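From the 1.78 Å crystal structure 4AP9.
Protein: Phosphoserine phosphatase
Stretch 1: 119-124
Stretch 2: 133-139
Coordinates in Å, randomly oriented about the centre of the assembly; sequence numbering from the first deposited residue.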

ATOM      1  N   PHE A 119      26.363  10.196   5.399  1.00 13.55           N
ATOM      2  CA  PHE A 119      27.381   9.442   4.671  1.00 14.50           C
ATOM      3  C   PHE A 119      27.096   7.959   4.854  1.00 13.74           C
ATOM      4  O   PHE A 119      26.835   7.511   5.969  1.00 14.37           O
HETATM    5  N   MSE A 120      27.143   7.189   3.769  1.00 13.43           N
HETATM    6  CA  MSE A 120      26.962   5.742   3.862  1.00 14.93           C
HETATM    7  C   MSE A 120      27.799   4.978   2.846  1.00 13.42           C
HETATM    8  O   MSE A 120      27.725   5.241   1.648  1.00 13.19           O
ATOM      9  N   ALA A 121      28.565   4.007   3.333  1.00 13.32           N
ATOM     10  CA  ALA A 121      29.242   3.061   2.451  1.00 11.92           C
ATOM     11  C   ALA A 121      29.380   1.724   3.164  1.00 13.74           C
ATOM     12  O   ALA A 121      28.948   1.565   4.309  1.00 11.30           O
ATOM     13  N   ASN A 122      29.986   0.759   2.490  1.00 11.60           N
ATOM     14  CA  ASN A 122      30.211  -0.543   3.103  1.00 12.70           C
ATOM     15  C   ASN A 122      31.404  -0.463   4.053  1.00 12.08           C
ATOM     16  O   ASN A 122      32.025   0.583   4.163  1.00 11.83           O
ATOM     17  N   ARG A 123      31.686  -1.527   4.793  1.00 11.86           N
ATOM     18  CA  ARG A 123      32.801  -1.470   5.742  1.00 12.22           C
ATOM     19  C   ARG A 123      33.654  -2.711   5.602  1.00 12.47           C
ATOM     20  O   ARG A 123      33.235  -3.697   4.984  1.00 11.27           O
ATOM     21  N   ALA A 124      34.859  -2.661   6.169  1.00 13.01           N
ATOM     22  CA  ALA A 124      35.787  -3.781   6.072  1.00 13.56           C
ATOM     23  C   ALA A 124      35.885  -4.573   7.374  1.00 15.55           C
ATOM     24  O   ALA A 124      35.664  -4.039   8.461  1.00 15.82           O
ATOM     25  N   GLY A 133      37.088  -9.702   5.081  1.00 15.76           N
ATOM     26  CA  GLY A 133      35.905  -9.651   4.237  1.00 15.64           C
ATOM     27  C   GLY A 133      35.185  -8.319   4.290  1.00 13.15           C
ATOM     28  O   GLY A 133      35.716  -7.331   4.815  1.00 14.05           O
ATOM     29  N   ILE A 134      33.982  -8.289   3.721  1.00 11.18           N
ATOM     30  CA  ILE A 134      33.205  -7.057   3.615  1.00 12.24           C
ATOM     31  C   ILE A 134      31.933  -7.106   4.467  1.00 13.72           C
ATOM     32  O   ILE A 134      31.293  -8.147   4.572  1.00 15.46           O
ATOM     33  N   ARG A 135      31.595  -5.983   5.084  1.00 12.98           N
ATOM     34  CA  ARG A 135      30.298  -5.821   5.721  1.00 13.18           C
ATOM     35  C   ARG A 135      29.421  -5.111   4.711  1.00 13.25           C
ATOM     36  O   ARG A 135      29.664  -3.940   4.410  1.00 12.82           O
ATOM     37  N   LEU A 136      28.417  -5.810   4.183  1.00 11.97           N
ATOM     38  CA  LEU A 136      27.489  -5.223   3.221  1.00 13.44           C
ATOM     39  C   LEU A 136      26.388  -4.514   3.985  1.00 15.81           C
ATOM     40  O   LEU A 136      25.588  -5.150   4.667  1.00 13.66           O
ATOM     41  N   ARG A 137      26.359  -3.193   3.890  1.00 12.08           N
ATOM     42  CA  ARG A 137      25.523  -2.412   4.798  1.00 14.95           C
ATOM     43  C   ARG A 137      24.227  -1.943   4.150  1.00 14.45           C
ATOM     44  O   ARG A 137      23.359  -1.357   4.809  1.00 14.28           O
ATOM     45  N   PHE A 138      24.106  -2.217   2.856  1.00 11.93           N
ATOM     46  CA  PHE A 138      22.873  -2.012   2.110  1.00 15.16           C
ATOM     47  C   PHE A 138      22.873  -2.983   0.921  1.00 15.37           C
ATOM     48  O   PHE A 138      23.941  -3.409   0.476  1.00 14.92           O
ATOM     49  N   ARG A 139      21.694  -3.361   0.437  1.00 14.95           N
ATOM     50  CA  ARG A 139      21.598  -4.392  -0.596  1.00 15.22           C
ATOM     51  C   ARG A 139      22.219  -3.892  -1.889  1.00 15.15           C
ATOM     52  O   ARG A 139      23.020  -4.582  -2.523  1.00 15.53           O
TER

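The two antiparallel strands meet at Arg123 and Arg135, whose backbones satisfy each other completely: Arg135 N donates to Arg123 O at 2.8 Å, and Arg123 N to Arg135 O at 3.2 Å. Beyond this pair stretch 2 leaves the strand, and side chains take over the bonding. Asn122 (chi1 m) swings its amide nearer, so that OD1 accepts from Arg137 N at 2.8 Å, almost linearly, much as a backbone carbonyl would; its ND2 is satisfied elsewhere in the structure.

Arg137 points toward stretch 1 and, with chi1 m, chi2 t and chi3 p, brings NH1 to Ala121 O, a 3.0 Å hydrogen bond at the guanidinium edge. The edge bond leaves both faces open to neighbours: Arg123 (m, t, t) stacks its guanidinium on one, centres 3.5 Å apart and planes 10° from parallel; NH1 of Arg123 and NH2 of Arg137, both donors, approach to 3.3 Å without bonding. The side-chain donors of Arg123, NE, NH1 and NH2, are hydrogen-bonded elsewhere in the structure. Over the opposite face sits the polarizable selenium of selenomethionine Met120, SE 3.2 Å from Arg137 NH1. Met120 CG also packs against Phe138 CD1 (3.8 Å), Phe138 having chi1 p.

Arg135 (m, t, t) reaches Ala124 through water 1, which accepts from Arg135 NE and donates to Ala124 O, both at 2.8 Å.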

ATOM      1  CB  PHE A 119      28.761   9.809   5.237  1.00 15.96           C
ATOM      2  CG  PHE A 119      29.916   9.007   4.672  1.00 14.72           C
ATOM      3  CD1 PHE A 119      30.427   9.284   3.413  1.00 16.21           C
ATOM      4  CD2 PHE A 119      30.519   8.008   5.423  1.00 16.54           C
ATOM      5  CE1 PHE A 119      31.511   8.551   2.902  1.00 16.48           C
ATOM      6  CE2 PHE A 119      31.597   7.276   4.921  1.00 19.15           C
ATOM      7  CZ  PHE A 119      32.088   7.550   3.655  1.00 16.97           C
HETATM    8  CB  MSE A 120      25.503   5.349   3.633  1.00 15.55           C
HETATM    9  CG  MSE A 120      25.303   3.844   3.404  1.00 15.92           C
HETATM   10 SE   MSE A 120      25.508   2.807   5.046  1.00 32.40          SE
HETATM   11  CE  MSE A 120      24.579   4.061   6.158  1.00  6.28           C
ATOM     12  CB  ALA A 121      30.622   3.586   2.036  1.00 12.25           C
ATOM     13  CB  ASN A 122      30.367  -1.601   2.015  1.00 12.96           C
ATOM     14  CG  ASN A 122      29.039  -1.921   1.345  1.00 14.58           C
ATOM     15  OD1 ASN A 122      28.006  -1.955   2.012  1.00 12.74           O
ATOM     16  ND2 ASN A 122      29.051  -2.126   0.032  1.00 12.91           N
ATOM     17  CB  ARG A 123      32.308  -1.293   7.194  1.00 14.55           C
ATOM     18  CG  ARG A 123      31.849   0.143   7.501  1.00 14.09           C
ATOM     19  CD  ARG A 123      31.322   0.333   8.951  1.00 19.34           C
ATOM     20  NE  ARG A 123      30.906   1.722   9.133  1.00 16.69           N
ATOM     21  CZ  ARG A 123      29.992   2.157  10.001  1.00 20.84           C
ATOM     22  NH1 ARG A 123      29.365   1.314  10.811  1.00 22.76           N
ATOM     23  NH2 ARG A 123      29.702   3.453  10.053  1.00 18.08           N
ATOM     24  CB  ALA A 124      37.157  -3.267   5.667  1.00 13.93           C
ATOM     25  CB  ILE A 134      32.828  -6.776   2.145  1.00 12.85           C
ATOM     26  CG1 ILE A 134      32.171  -5.392   1.991  1.00 13.31           C
ATOM     27  CG2 ILE A 134      31.947  -7.886   1.596  1.00 14.04           C
ATOM     28  CD1 ILE A 134      32.051  -4.926   0.521  1.00 12.84           C
ATOM     29  CB  ARG A 135      30.391  -4.945   6.977  1.00 14.04           C
ATOM     30  CG  ARG A 135      31.332  -5.436   8.069  1.00 19.19           C
ATOM     31  CD  ARG A 135      31.035  -4.702   9.395  1.00 22.89           C
ATOM     32  NE  ARG A 135      32.224  -4.594  10.239  1.00 28.48           N
ATOM     33  CZ  ARG A 135      32.663  -5.570  11.038  1.00 31.72           C
ATOM     34  NH1 ARG A 135      32.010  -6.731  11.088  1.00 28.39           N
ATOM     35  NH2 ARG A 135      33.759  -5.398  11.777  1.00 32.18           N
ATOM     36  CB  LEU A 136      26.868  -6.302   2.319  1.00 14.27           C
ATOM     37  CG  LEU A 136      27.777  -7.090   1.377  1.00 20.79           C
ATOM     38  CD1 LEU A 136      26.951  -8.085   0.567  1.00 20.92           C
ATOM     39  CD2 LEU A 136      28.541  -6.163   0.440  1.00 16.19           C
ATOM     40  CB  ARG A 137      26.344  -1.255   5.350  1.00 14.73           C
ATOM     41  CG  ARG A 137      27.614  -1.762   6.038  1.00 15.22           C
ATOM     42  CD  ARG A 137      28.379  -0.668   6.750  1.00 14.94           C
ATOM     43  NE  ARG A 137      27.584  -0.066   7.815  1.00 20.33           N
ATOM     44  CZ  ARG A 137      27.370   1.240   7.928  1.00 19.44           C
ATOM     45  NH1 ARG A 137      27.900   2.075   7.048  1.00 19.40           N
ATOM     46  NH2 ARG A 137      26.637   1.713   8.924  1.00 21.78           N
ATOM     47  CB  PHE A 138      22.723  -0.551   1.662  1.00 13.63           C
ATOM     48  CG  PHE A 138      23.897  -0.025   0.881  1.00 13.94           C
ATOM     49  CD1 PHE A 138      24.991   0.509   1.530  1.00 16.17           C
ATOM     50  CD2 PHE A 138      23.899  -0.074  -0.502  1.00 15.94           C
ATOM     51  CE1 PHE A 138      26.070   0.987   0.813  1.00 17.90           C
ATOM     52  CE2 PHE A 138      24.972   0.407  -1.232  1.00 17.31           C
ATOM     53  CZ  PHE A 138      26.061   0.934  -0.577  1.00 17.61           C
ATOM     54  CB  ARG A 139      20.136  -4.747  -0.849  1.00 16.88           C
ATOM     55  CG  ARG A 139      19.917  -5.857  -1.865  1.00 19.13           C
ATOM     56  CD  ARG A 139      18.417  -6.019  -2.102  1.00 23.38           C
ATOM     57  NE  ARG A 139      18.105  -7.180  -2.920  1.00 32.58           N
ATOM     58  CZ  ARG A 139      17.198  -7.179  -3.891  1.00 31.75           C
ATOM     59  NH1 ARG A 139      16.522  -6.066  -4.168  1.00 35.66           N
ATOM     60  NH2 ARG A 139      16.981  -8.286  -4.590  1.00 32.81           N
TER
HETATM   61  O   HOH W   1      34.207  -2.622  10.368  1.00 22.40           O